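Local coordinates for protein alpha-amylase G-6 (Bacillus halodurans, PDB 2C3G) that probably binds starch and related alpha-glucans as a family 26 carbohydrate-binding module, one domain of a longer amylase, at residues A[6-11]-A[51-56]; A[60-65]-A[80-85]. All blocks are in the same frame, centred on the assembly; numbering follows the deposited sequence.

Contact 1: A[6-11]-A[51-56]; sequences GLTIYF and THTIEG. With CD (cadmium ion), chain D.
Leu7 and Ile54 satisfy each other's backbone: Leu7 N donates to Ile54 O and Ile54 N to Leu7 O, both at 2.9 Å. Two residues along, Ile9 N reaches His52 O at 2.9 Å while His52 N returns to Ile9 O at 3.0 Å. Ile9 O also receives a CA-H...O contact from Thr51. Such hydrogen-bonded pairs alternate with non-hydrogen-bonded ones, and the axes of 6-11 and 51-55 run at 167°, as in an antiparallel ladder; the segments belong to strands 6-12 and 49-55, neighbours in the five-stranded sheet of the module's beta-sandwich. On the face carrying Thr8, Tyr10, Thr51 and Thr53, the hydroxyls of the non-hydrogen-bonded pair Thr8 and Thr53 bond to each other, OG1 to OG1 2.8 Å. With each OG1 anti to its own carbonyl carbon and beside its backbone N (chi1 -62° and -61°), the two hydroxyls meet across the pair. Farther along this face, Thr51 OG1 sits over one face of the Tyr10 ring, displaced toward the rim and 3.4 Å from CE1 of Tyr10; the Tyr10 ring is stacked with that of Trp87. Across the sheet, His52 ND1 coordinates a cadmium ion at 2.4 Å, and a water on that metal accepts a weak hydrogen bond from Thr53 N.

Contact 2: A[60-65]-A[80-85]; sequences VRLLFK and FFRDQD
Leu62 O accepts a short hydrogen bond from Phe80 N, 2.6 Å long, with the donor lying in the carbonyl plane on a lone pair. The reciprocal bond, Leu62 N to Phe80 O, measures 2.7 Å, and the two together mark a hydrogen-bonded pair of the antiparallel beta hairpin formed by strands 59-66 and 71-82. In the three-stranded sheet of the sandwich, 59-66 is the middle strand and 71-82 an outer one. At the other end of the ladder Arg82 N points almost straight at Val60 O (3.1 Å, 173° at the hydrogen). Val60 O is also approached obliquely by Phe81 CD1, at 3.3 Å. Arg61 and Phe81 share one face of the sheet, where Arg61 NH2 rests 3.8 Å from that same CD1 of Phe81, the guanidinium and ring planes steeply inclined to each other. On the other face, bearing Val60, Leu62, Phe80 and Arg82, the apolar contact centres on Leu62, whose CG, between its backbone N and carbonyl carbon (chi1 70°), is placed close to Phe80 O. Leu62 CD1 touches Phe80 CD2 at 4.2 Å and also overlies one face of the Phe64 ring, off centre. Phe64 CE2 meets the edge of the Phe80 ring, 4.3 Å from Phe80 CE2, and Trp92 packs edge-to-face with Phe80. Beyond the strand, Arg82 NH2 donates to Gln84 O at 3.2 Å from 71° out of the carbonyl plane.

How the contacts relate
Both segments of contact 1 precede those of contact 2 in sequence, strand 49-55 being followed directly by strand 59-66. Their centres lie 9 Å apart, and each belongs to a different sheet: contact 1 to the five-stranded mixed sheet, contact 2 to the three-stranded antiparallel one. The sheets pack through apolar side chains, Ile9 against Leu62 and Phe64, and Ile54 against Val60, forming part of the apolar core between them. A polar link joins the contacts through the loop after strand 71-82: Asp85 OD2 lies 2.8 Å from Thr8 N, a probable hydrogen bond. Residues 83-85 carry the chain from the smaller sheet to strand 86-88, which runs parallel beside 6-12 in the larger one, so Asp85 is bonded to strand 6-12 just before 86-88 joins it.

Contact 1: A[6-11]-A[51-56]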
loop_
_atom_site.group_PDB
_atom_site.type_symbol
_atom_site.label_atom_id
_atom_site.label_comp_id
_atom_site.label_asym_id
_atom_site.label_seq_id
_atom_site.Cartn_x
_atom_site.Cartn_y
_atom_site.Cartn_z
ATOM N N GLY A 6 1.642 9.817 8.557
ATOM C CA GLY A 6 0.912 9.499 7.356
ATOM C C GLY A 6 0.278 8.121 7.401
ATOM O O GLY A 6 -0.305 7.704 8.420
ATOM N N LEU A 7 0.357 7.405 6.279
ATOM C CA LEU A 7 -0.243 6.074 6.259
ATOM C C LEU A 7 0.802 5.031 5.925
ATOM O O LEU A 7 1.336 5.033 4.823
ATOM C CB LEU A 7 -1.478 6.046 5.331
ATOM C CG LEU A 7 -2.926 5.971 5.884
ATOM C CD1 LEU A 7 -3.157 6.420 7.330
ATOM C CD2 LEU A 7 -3.915 6.697 4.978
ATOM N N THR A 8 1.148 4.198 6.907
ATOM C CA THR A 8 2.086 3.091 6.714
ATOM C C THR A 8 1.291 1.852 6.353
ATOM O O THR A 8 0.299 1.524 6.995
ATOM C CB THR A 8 2.938 2.807 7.980
ATOM O OG1 THR A 8 3.728 3.950 8.286
ATOM C CG2 THR A 8 3.991 1.699 7.685
ATOM N N ILE A 9 1.704 1.177 5.298
ATOM C CA ILE A 9 0.979 0.016 4.836
ATOM C C ILE A 9 1.973 -1.119 4.693
ATOM O O ILE A 9 3.049 -0.923 4.146
ATOM C CB ILE A 9 0.152 0.358 3.522
ATOM C CG1 ILE A 9 -1.219 0.943 3.895
ATOM C CG2 ILE A 9 -0.252 -0.882 2.746
ATOM C CD1 ILE A 9 -1.247 2.352 4.203
ATOM N N TYR A 10 1.634 -2.284 5.245
ATOM C CA TYR A 10 2.455 -3.484 5.092
ATOM C C TYR A 10 1.686 -4.476 4.269
ATOM O O TYR A 10 0.497 -4.665 4.471
ATOM C CB TYR A 10 2.804 -4.142 6.424
ATOM C CG TYR A 10 3.611 -3.290 7.355
ATOM C CD1 TYR A 10 4.987 -3.474 7.484
ATOM C CD2 TYR A 10 2.995 -2.294 8.102
ATOM C CE1 TYR A 10 5.732 -2.682 8.357
ATOM C CE2 TYR A 10 3.710 -1.497 8.968
ATOM C CZ TYR A 10 5.071 -1.695 9.089
ATOM O OH TYR A 10 5.767 -0.907 9.939
ATOM N N PHE A 11 2.386 -5.101 3.335
ATOM C CA PHE A 11 1.772 -6.020 2.417
ATOM C C PHE A 11 2.435 -7.392 2.481
ATOM O O PHE A 11 3.635 -7.508 2.330
ATOM C CB PHE A 11 1.899 -5.426 1.015
ATOM C CG PHE A 11 1.291 -6.265 -0.050
ATOM C CD1 PHE A 11 0.024 -6.813 0.121
ATOM C CD2 PHE A 11 1.979 -6.499 -1.212
ATOM C CE1 PHE A 11 -0.546 -7.597 -0.859
ATOM C CE2 PHE A 11 1.433 -7.292 -2.196
ATOM C CZ PHE A 11 0.155 -7.842 -2.015
ATOM N N THR A 51 6.603 -3.032 2.767
ATOM C CA THR A 51 6.006 -1.894 3.456
ATOM C C THR A 51 6.304 -0.606 2.742
ATOM O O THR A 51 7.293 -0.492 2.012
ATOM C CB THR A 51 6.530 -1.808 4.939
ATOM O OG1 THR A 51 5.910 -0.708 5.604
ATOM C CG2 THR A 51 7.947 -1.458 4.968
ATOM N N HIS A 52 5.440 0.368 2.978
ATOM C CA HIS A 52 5.638 1.716 2.462
ATOM C C HIS A 52 4.738 2.711 3.190
ATOM O O HIS A 52 3.569 2.415 3.509
ATOM C CB HIS A 52 5.463 1.771 0.927
ATOM C CG HIS A 52 5.496 3.163 0.356
ATOM N ND1 HIS A 52 6.668 3.822 0.049
ATOM C CD2 HIS A 52 4.494 4.025 0.050
ATOM C CE1 HIS A 52 6.392 5.031 -0.407
ATOM N NE2 HIS A 52 5.077 5.175 -0.425
ATOM N N THR A 53 5.316 3.879 3.459
ATOM C CA THR A 53 4.655 4.973 4.164
ATOM C C THR A 53 4.370 6.125 3.160
ATOM O O THR A 53 5.278 6.636 2.495
ATOM C CB THR A 53 5.515 5.389 5.386
ATOM O OG1 THR A 53 5.636 4.276 6.289
ATOM C CG2 THR A 53 4.803 6.432 6.292
ATOM N N ILE A 54 3.083 6.447 3.008
ATOM C CA ILE A 54 2.635 7.671 2.345
ATOM C C ILE A 54 2.605 8.820 3.353
ATOM O O ILE A 54 1.779 8.844 4.245
ATOM C CB ILE A 54 1.230 7.481 1.761
ATOM C CG1 ILE A 54 1.133 6.134 1.033
ATOM C CG2 ILE A 54 0.861 8.689 0.888
ATOM C CD1 ILE A 54 -0.298 5.712 0.544
ATOM N N GLU A 55 3.511 9.773 3.219
ATOM C CA GLU A 55 3.554 10.864 4.171
ATOM C C GLU A 55 2.446 11.898 3.961
ATOM O O GLU A 55 2.049 12.192 2.817
ATOM C CB GLU A 55 4.924 11.558 4.152
ATOM C CG GLU A 55 5.291 12.115 5.528
ATOM C CD GLU A 55 6.295 13.241 5.501
ATOM O OE1 GLU A 55 7.144 13.290 4.600
ATOM O OE2 GLU A 55 6.249 14.071 6.425
ATOM N N GLY A 56 1.959 12.460 5.068
ATOM C CA GLY A 56 1.051 13.598 4.989
ATOM C C GLY A 56 -0.423 13.328 4.763
ATOM O O GLY A 56 -1.240 14.253 4.821
HETATM CD CD CD D . 9.000 3.550 0.657
HETATM O O HOH W 1 8.606 4.075 2.888
#

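Contact 2: A[60-65]-A[80-85]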
loop_
_atom_site.group_PDB
_atom_site.type_symbol
_atom_site.label_atom_id
_atom_site.label_comp_id
_atom_site.label_asym_id
_atom_site.label_seq_id
_atom_site.Cartn_x
_atom_site.Cartn_y
_atom_site.Cartn_z
ATOM N N VAL A 60 -6.708 7.548 1.948
ATOM C CA VAL A 60 -6.138 7.181 0.653
ATOM C C VAL A 60 -7.031 6.086 0.110
ATOM O O VAL A 60 -7.836 5.503 0.854
ATOM C CB VAL A 60 -4.669 6.671 0.825
ATOM C CG1 VAL A 60 -4.458 5.208 0.386
ATOM C CG2 VAL A 60 -3.683 7.598 0.195
ATOM N N ARG A 61 -6.912 5.836 -1.194
ATOM C CA ARG A 61 -7.509 4.683 -1.847
ATOM C C ARG A 61 -6.341 3.932 -2.433
ATOM O O ARG A 61 -5.532 4.529 -3.114
ATOM C CB ARG A 61 -8.462 5.125 -2.969
ATOM C CG ARG A 61 -9.916 4.819 -2.712
ATOM C CD ARG A 61 -10.809 6.019 -2.836
ATOM N NE ARG A 61 -12.228 5.645 -2.769
ATOM C CZ ARG A 61 -13.134 6.215 -1.977
ATOM N NH1 ARG A 61 -14.380 5.792 -1.998
ATOM N NH2 ARG A 61 -12.804 7.195 -1.152
ATOM N N LEU A 62 -6.236 2.630 -2.171
ATOM C CA LEU A 62 -5.032 1.905 -2.599
ATOM C C LEU A 62 -5.189 0.521 -3.260
ATOM O O LEU A 62 -6.127 -0.228 -3.008
ATOM C CB LEU A 62 -3.997 1.858 -1.457
ATOM C CG LEU A 62 -4.279 0.995 -0.213
ATOM C CD1 LEU A 62 -3.911 -0.461 -0.469
ATOM C CD2 LEU A 62 -3.542 1.556 0.991
ATOM N N LEU A 63 -4.234 0.201 -4.117
ATOM C CA LEU A 63 -4.104 -1.156 -4.644
ATOM C C LEU A 63 -2.641 -1.581 -4.559
ATOM O O LEU A 63 -1.746 -0.760 -4.679
ATOM C CB LEU A 63 -4.570 -1.232 -6.107
ATOM C CG LEU A 63 -6.013 -0.863 -6.459
ATOM C CD1 LEU A 63 -6.063 0.505 -7.142
ATOM C CD2 LEU A 63 -6.632 -1.908 -7.345
ATOM N N PHE A 64 -2.423 -2.873 -4.357
ATOM C CA PHE A 64 -1.110 -3.487 -4.504
ATOM C C PHE A 64 -0.955 -3.980 -5.936
ATOM O O PHE A 64 -1.936 -4.367 -6.575
ATOM C CB PHE A 64 -0.956 -4.647 -3.514
ATOM C CG PHE A 64 -1.212 -4.242 -2.094
ATOM C CD1 PHE A 64 -0.313 -3.414 -1.430
ATOM C CD2 PHE A 64 -2.374 -4.637 -1.443
ATOM C CE1 PHE A 64 -0.557 -2.999 -0.117
ATOM C CE2 PHE A 64 -2.629 -4.234 -0.121
ATOM C CZ PHE A 64 -1.724 -3.410 0.540
ATOM N N LYS A 65 0.278 -3.940 -6.434
ATOM C CA LYS A 65 0.622 -4.426 -7.764
ATOM C C LYS A 65 2.095 -4.832 -7.847
ATOM O O LYS A 65 2.914 -4.389 -7.046
ATOM C CB LYS A 65 0.328 -3.357 -8.817
ATOM C CG LYS A 65 1.120 -2.074 -8.694
ATOM C CD LYS A 65 0.724 -1.076 -9.782
ATOM C CE LYS A 65 1.170 -1.533 -11.153
ATOM N NZ LYS A 65 2.603 -1.279 -11.367
ATOM N N PHE A 80 -8.576 -0.229 -2.156
ATOM C CA PHE A 80 -8.983 -0.376 -0.749
ATOM C C PHE A 80 -8.959 1.013 -0.138
ATOM O O PHE A 80 -7.995 1.734 -0.336
ATOM C CB PHE A 80 -7.988 -1.244 0.057
ATOM C CG PHE A 80 -8.030 -2.719 -0.249
ATOM C CD1 PHE A 80 -9.221 -3.431 -0.233
ATOM C CD2 PHE A 80 -6.845 -3.412 -0.498
ATOM C CE1 PHE A 80 -9.238 -4.811 -0.508
ATOM C CE2 PHE A 80 -6.851 -4.783 -0.754
ATOM C CZ PHE A 80 -8.048 -5.482 -0.760
ATOM N N PHE A 81 -9.997 1.388 0.598
ATOM C CA PHE A 81 -9.975 2.668 1.307
ATOM C C PHE A 81 -9.340 2.497 2.680
ATOM O O PHE A 81 -9.708 1.574 3.414
ATOM C CB PHE A 81 -11.374 3.302 1.433
ATOM C CG PHE A 81 -11.402 4.528 2.320
ATOM C CD1 PHE A 81 -11.023 5.761 1.831
ATOM C CD2 PHE A 81 -11.775 4.432 3.668
ATOM C CE1 PHE A 81 -11.019 6.878 2.656
ATOM C CE2 PHE A 81 -11.774 5.549 4.496
ATOM C CZ PHE A 81 -11.399 6.764 3.988
ATOM N N ARG A 82 -8.392 3.395 2.998
ATOM C CA ARG A 82 -7.691 3.519 4.293
ATOM C C ARG A 82 -7.260 4.993 4.383
ATOM O O ARG A 82 -7.035 5.557 3.349
ATOM C CB ARG A 82 -6.353 2.770 4.174
ATOM C CG ARG A 82 -6.347 1.288 4.181
ATOM C CD ARG A 82 -5.750 0.739 5.441
ATOM N NE ARG A 82 -6.731 -0.149 6.011
ATOM C CZ ARG A 82 -6.749 -0.619 7.245
ATOM N NH1 ARG A 82 -7.736 -1.425 7.577
ATOM N NH2 ARG A 82 -5.828 -0.313 8.131
ATOM N N ASP A 83 -7.071 5.709 5.490
ATOM C CA ASP A 83 -7.784 5.907 6.756
ATOM C C ASP A 83 -7.092 5.492 8.073
ATOM O O ASP A 83 -7.247 6.171 9.073
ATOM C CB ASP A 83 -9.313 5.808 6.633
ATOM C CG ASP A 83 -10.024 5.679 7.963
ATOM O OD1 ASP A 83 -10.698 6.645 8.421
ATOM O OD2 ASP A 83 -10.004 4.604 8.590
ATOM N N GLN A 84 -6.264 4.454 8.030
ATOM C CA GLN A 84 -5.515 3.960 9.181
ATOM C C GLN A 84 -4.339 3.085 8.665
ATOM O O GLN A 84 -4.450 2.497 7.609
ATOM C CB GLN A 84 -6.455 3.152 10.091
ATOM C CG GLN A 84 -5.877 2.733 11.431
ATOM C CD GLN A 84 -6.841 1.885 12.293
ATOM O OE1 GLN A 84 -6.731 1.873 13.536
ATOM N NE2 GLN A 84 -7.737 1.164 11.652
ATOM N N ASP A 85 -3.213 3.027 9.384
ATOM C CA ASP A 85 -2.184 1.991 9.116
ATOM C C ASP A 85 -2.839 0.620 9.459
ATOM O O ASP A 85 -3.850 0.632 10.121
ATOM C CB ASP A 85 -0.945 2.216 10.007
ATOM C CG ASP A 85 -0.532 3.666 10.135
ATOM O OD1 ASP A 85 -0.169 4.080 11.253
ATOM O OD2 ASP A 85 -0.479 4.485 9.199
#